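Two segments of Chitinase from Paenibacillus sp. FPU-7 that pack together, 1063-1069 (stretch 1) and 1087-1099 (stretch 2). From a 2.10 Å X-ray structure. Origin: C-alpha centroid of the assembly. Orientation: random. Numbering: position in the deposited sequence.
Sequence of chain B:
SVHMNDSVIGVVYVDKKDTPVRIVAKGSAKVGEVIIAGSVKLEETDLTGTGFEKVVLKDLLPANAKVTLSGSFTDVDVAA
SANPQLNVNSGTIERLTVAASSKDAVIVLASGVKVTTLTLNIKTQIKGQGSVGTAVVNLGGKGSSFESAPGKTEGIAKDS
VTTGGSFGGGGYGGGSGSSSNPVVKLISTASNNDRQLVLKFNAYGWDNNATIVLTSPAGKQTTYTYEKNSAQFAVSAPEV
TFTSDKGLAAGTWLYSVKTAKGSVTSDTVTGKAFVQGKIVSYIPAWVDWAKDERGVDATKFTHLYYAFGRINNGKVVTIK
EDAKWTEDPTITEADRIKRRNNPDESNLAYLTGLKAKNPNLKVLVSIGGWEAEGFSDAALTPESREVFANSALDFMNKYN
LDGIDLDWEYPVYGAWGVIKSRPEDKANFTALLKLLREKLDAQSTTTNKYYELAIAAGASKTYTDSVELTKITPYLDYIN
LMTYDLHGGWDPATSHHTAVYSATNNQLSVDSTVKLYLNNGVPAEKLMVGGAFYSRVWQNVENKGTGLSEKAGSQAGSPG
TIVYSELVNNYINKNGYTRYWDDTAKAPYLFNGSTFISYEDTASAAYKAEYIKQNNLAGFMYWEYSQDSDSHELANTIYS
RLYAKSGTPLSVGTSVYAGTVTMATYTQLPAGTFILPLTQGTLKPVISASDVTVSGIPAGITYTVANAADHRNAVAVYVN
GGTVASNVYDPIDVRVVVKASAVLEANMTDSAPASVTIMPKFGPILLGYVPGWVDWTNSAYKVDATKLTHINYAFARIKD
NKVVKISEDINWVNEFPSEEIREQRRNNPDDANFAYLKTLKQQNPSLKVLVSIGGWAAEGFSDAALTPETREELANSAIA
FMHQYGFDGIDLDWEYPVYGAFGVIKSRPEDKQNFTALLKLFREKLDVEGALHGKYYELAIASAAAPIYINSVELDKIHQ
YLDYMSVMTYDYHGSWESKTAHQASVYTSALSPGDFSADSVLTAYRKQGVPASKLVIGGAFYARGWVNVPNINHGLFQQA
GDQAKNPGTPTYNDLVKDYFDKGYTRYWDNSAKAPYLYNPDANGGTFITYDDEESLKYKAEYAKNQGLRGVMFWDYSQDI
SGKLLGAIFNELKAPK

Stretch 1, residues 1063-1069: GYTRYWD
Stretch 2 (1087-1099) FITYDDEESLKYK

One buried carboxylate, that of Asp1092, both caps a helix and anchors an arginine from the other stretch. Asp1092 (-130/-168, chi1 p) is short enough to reach back to free NH groups at the helix start. Asp1092 OD1 accepts from Ser1095 N at 2.9 Å and, weakly, from Glu1094 N at 2.9 Å. Asp1092 OD2 accepts from Arg1066 NE at 2.9 Å and Arg1066 NH2 at 2.8 Å, forming a salt bridge.

Gly1063 is left-handed (85/6), which by itself calls for glycine. The chain is extended from Tyr1064 (-103/133) through strand 1065-1069. Stretch 2 runs from strand 1087-1089 through a loop into helix 1093-1099 (about -65/-37). Strand 1065-1069 and this helix run at 24°, closest approach of the axes 11.2 Å. Trp1068 CA lies 9.5 Å from Ser1095 CA.

Exposed Arg1066 (t, t, t, chi4 -79°) is long enough to reach both acids. Arg1066 NH2 also forms a salt bridge with Glu1094 OE1 at 3.0 Å. Glu1094 is -146°, t, -16°. A water links Arg1066 NH1 to Glu1094 OE1.

The contact buries 340 Å². The CA-to-CB bond of Trp1068 (t, chi2 -104°) points toward stretch 2; its covered area is largest, 82 Å². Glu1094 OE1 sits over one ring face, 3.4 Å from Trp1068 CZ3. Trp1068 CZ2 meets Tyr1098 CE2 (m, -85°) at 4.0 Å.

Tyr1064 CE1 (m) packs against buried, apolar Ile1088 CG1 (m, m) at 4.2 Å.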

ATOM      1  N   GLY B1063     -27.160  36.867   6.903  1.00 44.65           N
ATOM      2  CA  GLY B1063     -25.801  36.684   6.427  1.00 46.98           C
ATOM      3  C   GLY B1063     -25.283  35.280   6.632  1.00 51.85           C
ATOM      4  O   GLY B1063     -24.110  35.031   6.363  1.00 44.05           O
ATOM      5  N   TYR B1064     -26.156  34.369   7.104  1.00 47.90           N
ATOM      6  CA  TYR B1064     -25.800  32.972   7.285  1.00 42.52           C
ATOM      7  C   TYR B1064     -26.448  32.295   6.119  1.00 37.64           C
ATOM      8  O   TYR B1064     -27.646  32.499   5.840  1.00 37.28           O
ATOM      9  CB  TYR B1064     -26.321  32.398   8.647  1.00 38.60           C
ATOM     10  CG  TYR B1064     -25.468  32.836   9.807  1.00 36.88           C
ATOM     11  CD1 TYR B1064     -24.314  32.121  10.157  1.00 39.79           C
ATOM     12  CD2 TYR B1064     -25.768  34.000  10.535  1.00 37.07           C
ATOM     13  CE1 TYR B1064     -23.481  32.540  11.207  1.00 41.69           C
ATOM     14  CE2 TYR B1064     -24.961  34.405  11.600  1.00 36.02           C
ATOM     15  CZ  TYR B1064     -23.809  33.707  11.919  1.00 39.16           C
ATOM     16  OH  TYR B1064     -22.981  34.169  12.940  1.00 38.56           O
ATOM     17  N   THR B1065     -25.664  31.441   5.470  1.00 37.50           N
ATOM     18  CA  THR B1065     -26.206  30.504   4.485  1.00 40.40           C
ATOM     19  C   THR B1065     -26.222  29.063   5.056  1.00 39.16           C
ATOM     20  O   THR B1065     -25.252  28.628   5.738  1.00 31.89           O
ATOM     21  CB  THR B1065     -25.376  30.536   3.178  1.00 39.79           C
ATOM     22  OG1 THR B1065     -25.149  31.912   2.809  1.00 54.23           O
ATOM     23  CG2 THR B1065     -26.078  29.780   2.057  1.00 37.25           C
ATOM     24  N   ARG B1066     -27.320  28.367   4.753  1.00 40.33           N
ATOM     25  CA  ARG B1066     -27.557  26.982   5.169  1.00 35.91           C
ATOM     26  C   ARG B1066     -26.907  26.072   4.152  1.00 34.48           C
ATOM     27  O   ARG B1066     -27.202  26.164   3.001  1.00 35.80           O
ATOM     28  CB  ARG B1066     -29.042  26.660   5.267  1.00 33.97           C
ATOM     29  CG  ARG B1066     -29.271  25.166   5.629  1.00 38.53           C
ATOM     30  CD  ARG B1066     -30.742  24.805   5.708  1.00 41.06           C
ATOM     31  NE  ARG B1066     -31.010  23.415   6.117  1.00 38.47           N
ATOM     32  CZ  ARG B1066     -30.928  22.330   5.327  1.00 39.80           C
ATOM     33  NH1 ARG B1066     -30.466  22.391   4.062  1.00 39.65           N
ATOM     34  NH2 ARG B1066     -31.269  21.131   5.809  1.00 36.32           N
ATOM     35  N   TYR B1067     -25.999  25.230   4.596  1.00 30.25           N
ATOM     36  CA  TYR B1067     -25.417  24.158   3.800  1.00 35.54           C
ATOM     37  C   TYR B1067     -25.859  22.751   4.348  1.00 36.58           C
ATOM     38  O   TYR B1067     -26.486  22.652   5.427  1.00 32.46           O
ATOM     39  CB  TYR B1067     -23.899  24.312   3.802  1.00 37.11           C
ATOM     40  CG  TYR B1067     -23.463  25.645   3.159  1.00 41.81           C
ATOM     41  CD1 TYR B1067     -23.552  25.847   1.749  1.00 38.11           C
ATOM     42  CD2 TYR B1067     -23.044  26.719   3.957  1.00 37.44           C
ATOM     43  CE1 TYR B1067     -23.182  27.083   1.191  1.00 42.69           C
ATOM     44  CE2 TYR B1067     -22.641  27.928   3.401  1.00 43.40           C
ATOM     45  CZ  TYR B1067     -22.706  28.103   2.023  1.00 43.71           C
ATOM     46  OH  TYR B1067     -22.306  29.294   1.528  1.00 48.17           O
ATOM     47  N   TRP B1068     -25.521  21.705   3.586  1.00 32.00           N
ATOM     48  CA  TRP B1068     -25.951  20.381   3.855  1.00 33.98           C
ATOM     49  C   TRP B1068     -24.827  19.406   3.578  1.00 35.43           C
ATOM     50  O   TRP B1068     -24.418  19.309   2.436  1.00 34.94           O
ATOM     51  CB  TRP B1068     -27.154  20.096   2.991  1.00 32.25           C
ATOM     52  CG  TRP B1068     -27.760  18.698   3.290  1.00 37.41           C
ATOM     53  CD1 TRP B1068     -27.627  17.564   2.521  1.00 36.64           C
ATOM     54  CD2 TRP B1068     -28.500  18.289   4.459  1.00 34.90           C
ATOM     55  NE1 TRP B1068     -28.286  16.515   3.107  1.00 31.96           N
ATOM     56  CE2 TRP B1068     -28.829  16.924   4.292  1.00 34.27           C
ATOM     57  CE3 TRP B1068     -28.985  18.952   5.592  1.00 32.56           C
ATOM     58  CZ2 TRP B1068     -29.632  16.214   5.222  1.00 31.03           C
ATOM     59  CZ3 TRP B1068     -29.775  18.199   6.554  1.00 33.78           C
ATOM     60  CH2 TRP B1068     -30.075  16.865   6.332  1.00 29.98           C
ATOM     61  N   ASP B1069     -24.292  18.740   4.602  1.00 29.19           N
ATOM     62  CA  ASP B1069     -23.385  17.595   4.411  1.00 30.12           C
ATOM     63  C   ASP B1069     -24.185  16.333   4.134  1.00 36.03           C
ATOM     64  O   ASP B1069     -24.782  15.698   5.033  1.00 32.80           O
ATOM     65  CB  ASP B1069     -22.418  17.431   5.572  1.00 28.37           C
ATOM     66  CG  ASP B1069     -21.440  16.331   5.360  1.00 27.70           C
ATOM     67  OD1 ASP B1069     -21.692  15.412   4.528  1.00 30.74           O
ATOM     68  OD2 ASP B1069     -20.412  16.314   6.085  1.00 25.33           O
ATOM     69  N   PHE B1087     -19.344  29.510  11.896  1.00 42.65           N
ATOM     70  CA  PHE B1087     -19.839  28.205  11.461  1.00 38.31           C
ATOM     71  C   PHE B1087     -20.723  27.667  12.564  1.00 36.84           C
ATOM     72  O   PHE B1087     -20.271  27.586  13.704  1.00 34.33           O
ATOM     73  CB  PHE B1087     -18.647  27.249  11.292  1.00 39.69           C
ATOM     74  CG  PHE B1087     -19.037  25.849  10.916  1.00 35.51           C
ATOM     75  CD1 PHE B1087     -19.285  24.877  11.918  1.00 38.41           C
ATOM     76  CD2 PHE B1087     -19.129  25.474   9.593  1.00 35.56           C
ATOM     77  CE1 PHE B1087     -19.650  23.575  11.573  1.00 34.11           C
ATOM     78  CE2 PHE B1087     -19.487  24.164   9.242  1.00 38.62           C
ATOM     79  CZ  PHE B1087     -19.758  23.209  10.239  1.00 35.12           C
ATOM     80  N   ILE B1088     -21.926  27.237  12.209  1.00 37.65           N
ATOM     81  CA  ILE B1088     -22.928  26.735  13.174  1.00 37.79           C
ATOM     82  C   ILE B1088     -23.321  25.275  12.824  1.00 33.42           C
ATOM     83  O   ILE B1088     -23.616  25.004  11.695  1.00 29.39           O
ATOM     84  CB  ILE B1088     -24.201  27.614  13.155  1.00 31.55           C
ATOM     85  CG1 ILE B1088     -23.882  29.062  13.524  1.00 33.56           C
ATOM     86  CG2 ILE B1088     -25.269  27.112  14.128  1.00 34.81           C
ATOM     87  CD1 ILE B1088     -23.192  29.276  14.880  1.00 33.67           C
ATOM     88  N   THR B1089     -23.405  24.401  13.820  1.00 30.38           N
ATOM     89  CA  THR B1089     -23.799  22.992  13.641  1.00 30.15           C
ATOM     90  C   THR B1089     -24.950  22.702  14.557  1.00 30.31           C
ATOM     91  O   THR B1089     -24.907  23.035  15.765  1.00 28.07           O
ATOM     92  CB  THR B1089     -22.621  22.059  13.890  1.00 29.66           C
ATOM     93  OG1 THR B1089     -23.073  20.712  14.025  1.00 29.39           O
ATOM     94  CG2 THR B1089     -21.764  22.496  15.103  1.00 30.92           C
ATOM     95  N   TYR B1090     -25.998  22.159  13.968  1.00 27.01           N
ATOM     96  CA  TYR B1090     -27.282  22.065  14.639  1.00 26.63           C
ATOM     97  C   TYR B1090     -28.115  20.938  14.040  1.00 26.16           C
ATOM     98  O   TYR B1090     -27.663  20.355  13.007  1.00 23.93           O
ATOM     99  CB  TYR B1090     -28.021  23.427  14.578  1.00 28.14           C
ATOM    100  CG  TYR B1090     -28.445  23.881  13.211  1.00 27.30           C
ATOM    101  CD1 TYR B1090     -27.501  24.286  12.244  1.00 27.16           C
ATOM    102  CD2 TYR B1090     -29.768  23.936  12.871  1.00 27.88           C
ATOM    103  CE1 TYR B1090     -27.898  24.676  10.972  1.00 27.52           C
ATOM    104  CE2 TYR B1090     -30.190  24.374  11.601  1.00 29.54           C
ATOM    105  CZ  TYR B1090     -29.260  24.742  10.649  1.00 32.35           C
ATOM    106  OH  TYR B1090     -29.714  25.123   9.391  1.00 27.68           O
ATOM    107  N   ASP B1091     -29.291  20.619  14.646  1.00 24.65           N
ATOM    108  CA  ASP B1091     -30.304  19.775  14.008  1.00 24.03           C
ATOM    109  C   ASP B1091     -31.379  20.646  13.460  1.00 25.44           C
ATOM    110  O   ASP B1091     -31.791  21.539  14.151  1.00 27.00           O
ATOM    111  CB  ASP B1091     -31.031  18.771  14.992  1.00 26.01           C
ATOM    112  CG  ASP B1091     -30.324  17.416  15.117  1.00 27.34           C
ATOM    113  OD1 ASP B1091     -29.812  16.922  14.074  1.00 22.46           O
ATOM    114  OD2 ASP B1091     -30.169  16.930  16.293  1.00 24.73           O
ATOM    115  N   ASP B1092     -31.948  20.279  12.306  1.00 25.99           N
ATOM    116  CA  ASP B1092     -33.146  20.967  11.763  1.00 28.12           C
ATOM    117  C   ASP B1092     -34.213  20.006  11.370  1.00 26.75           C
ATOM    118  O   ASP B1092     -34.121  18.805  11.730  1.00 25.90           O
ATOM    119  CB  ASP B1092     -32.778  21.936  10.605  1.00 28.56           C
ATOM    120  CG  ASP B1092     -32.453  21.218   9.279  1.00 34.16           C
ATOM    121  OD1 ASP B1092     -32.416  19.953   9.246  1.00 28.87           O
ATOM    122  OD2 ASP B1092     -32.190  21.963   8.294  1.00 32.20           O
ATOM    123  N   GLU B1093     -35.235  20.468  10.649  1.00 24.90           N
ATOM    124  CA  GLU B1093     -36.295  19.557  10.300  1.00 28.64           C
ATOM    125  C   GLU B1093     -35.861  18.384   9.436  1.00 28.78           C
ATOM    126  O   GLU B1093     -36.437  17.294   9.541  1.00 28.84           O
ATOM    127  CB  GLU B1093     -37.470  20.243   9.613  1.00 32.27           C
ATOM    128  CG  GLU B1093     -38.228  21.232  10.461  1.00 38.95           C
ATOM    129  CD  GLU B1093     -38.814  22.315   9.568  1.00 40.68           C
ATOM    130  OE1 GLU B1093     -38.044  23.191   9.204  1.00 39.18           O
ATOM    131  OE2 GLU B1093     -39.980  22.242   9.199  1.00 39.06           O
ATOM    132  N   GLU B1094     -34.864  18.587   8.598  1.00 28.27           N
ATOM    133  CA  GLU B1094     -34.411  17.559   7.699  1.00 27.26           C
ATOM    134  C   GLU B1094     -33.570  16.543   8.481  1.00 25.62           C
ATOM    135  O   GLU B1094     -33.696  15.317   8.308  1.00 24.03           O
ATOM    136  CB  GLU B1094     -33.531  18.166   6.552  1.00 28.78           C
ATOM    137  CG  GLU B1094     -33.743  17.394   5.243  1.00 33.39           C
ATOM    138  CD  GLU B1094     -32.791  17.733   4.098  1.00 34.07           C
ATOM    139  OE1 GLU B1094     -32.118  18.783   4.152  1.00 37.06           O
ATOM    140  OE2 GLU B1094     -32.646  16.874   3.182  1.00 33.60           O
ATOM    141  N   SER B1095     -32.628  17.020   9.268  1.00 23.16           N
ATOM    142  CA  SER B1095     -31.795  16.080  10.000  1.00 25.11           C
ATOM    143  C   SER B1095     -32.629  15.270  11.013  1.00 23.32           C
ATOM    144  O   SER B1095     -32.371  14.095  11.198  1.00 21.89           O
ATOM    145  CB  SER B1095     -30.616  16.726  10.658  1.00 24.28           C
ATOM    146  OG  SER B1095     -31.005  17.585  11.709  1.00 26.83           O
ATOM    147  N   LEU B1096     -33.682  15.856  11.577  1.00 20.69           N
ATOM    148  CA  LEU B1096     -34.486  15.120  12.554  1.00 23.57           C
ATOM    149  C   LEU B1096     -35.340  14.086  11.867  1.00 24.39           C
ATOM    150  O   LEU B1096     -35.553  12.995  12.398  1.00 22.61           O
ATOM    151  CB  LEU B1096     -35.354  16.056  13.407  1.00 20.77           C
ATOM    152  CG  LEU B1096     -34.490  16.904  14.308  1.00 22.16           C
ATOM    153  CD1 LEU B1096     -35.324  18.042  14.910  1.00 22.19           C
ATOM    154  CD2 LEU B1096     -33.897  16.121  15.446  1.00 22.11           C
ATOM    155  N   LYS B1097     -35.782  14.384  10.644  1.00 25.37           N
ATOM    156  CA  LYS B1097     -36.441  13.374   9.829  1.00 22.51           C
ATOM    157  C   LYS B1097     -35.534  12.213   9.641  1.00 20.90           C
ATOM    158  O   LYS B1097     -35.985  11.038   9.798  1.00 21.57           O
ATOM    159  CB  LYS B1097     -36.872  13.902   8.479  1.00 26.01           C
ATOM    160  CG  LYS B1097     -37.397  12.851   7.532  1.00 26.74           C
ATOM    161  CD  LYS B1097     -38.118  13.495   6.366  1.00 34.43           C
ATOM    162  CE  LYS B1097     -37.444  13.221   5.057  1.00 43.97           C
ATOM    163  NZ  LYS B1097     -36.183  14.006   4.967  1.00 45.88           N
ATOM    164  N   TYR B1098     -34.285  12.468   9.271  1.00 20.40           N
ATOM    165  CA  TYR B1098     -33.391  11.350   9.047  1.00 20.92           C
ATOM    166  C   TYR B1098     -33.071  10.536  10.379  1.00 21.19           C
ATOM    167  O   TYR B1098     -32.788   9.366  10.294  1.00 20.14           O
ATOM    168  CB  TYR B1098     -32.113  11.825   8.411  1.00 26.62           C
ATOM    169  CG  TYR B1098     -32.217  12.020   6.884  1.00 29.12           C
ATOM    170  CD1 TYR B1098     -32.037  10.976   6.045  1.00 34.23           C
ATOM    171  CD2 TYR B1098     -32.414  13.272   6.327  1.00 30.94           C
ATOM    172  CE1 TYR B1098     -32.129  11.142   4.661  1.00 39.00           C
ATOM    173  CE2 TYR B1098     -32.540  13.470   4.944  1.00 33.45           C
ATOM    174  CZ  TYR B1098     -32.359  12.400   4.119  1.00 34.54           C
ATOM    175  OH  TYR B1098     -32.413  12.525   2.784  1.00 36.58           O
ATOM    176  N   LYS B1099     -33.007  11.215  11.539  1.00 19.31           N
ATOM    177  CA  LYS B1099     -32.833  10.529  12.877  1.00 21.10           C
ATOM    178  C   LYS B1099     -33.993   9.601  13.118  1.00 19.97           C
ATOM    179  O   LYS B1099     -33.799   8.468  13.519  1.00 19.67           O
ATOM    180  CB  LYS B1099     -32.717  11.547  13.985  1.00 21.37           C
ATOM    181  CG  LYS B1099     -31.318  12.178  13.928  1.00 22.29           C
ATOM    182  CD  LYS B1099     -31.029  13.153  15.052  1.00 23.70           C
ATOM    183  CE  LYS B1099     -29.552  13.543  14.953  1.00 23.01           C
ATOM    184  NZ  LYS B1099     -29.114  14.448  16.038  1.00 22.08           N
TER
HETATM  185  O   HOH W   1     -30.992  19.853   2.254  1.00 31.72           O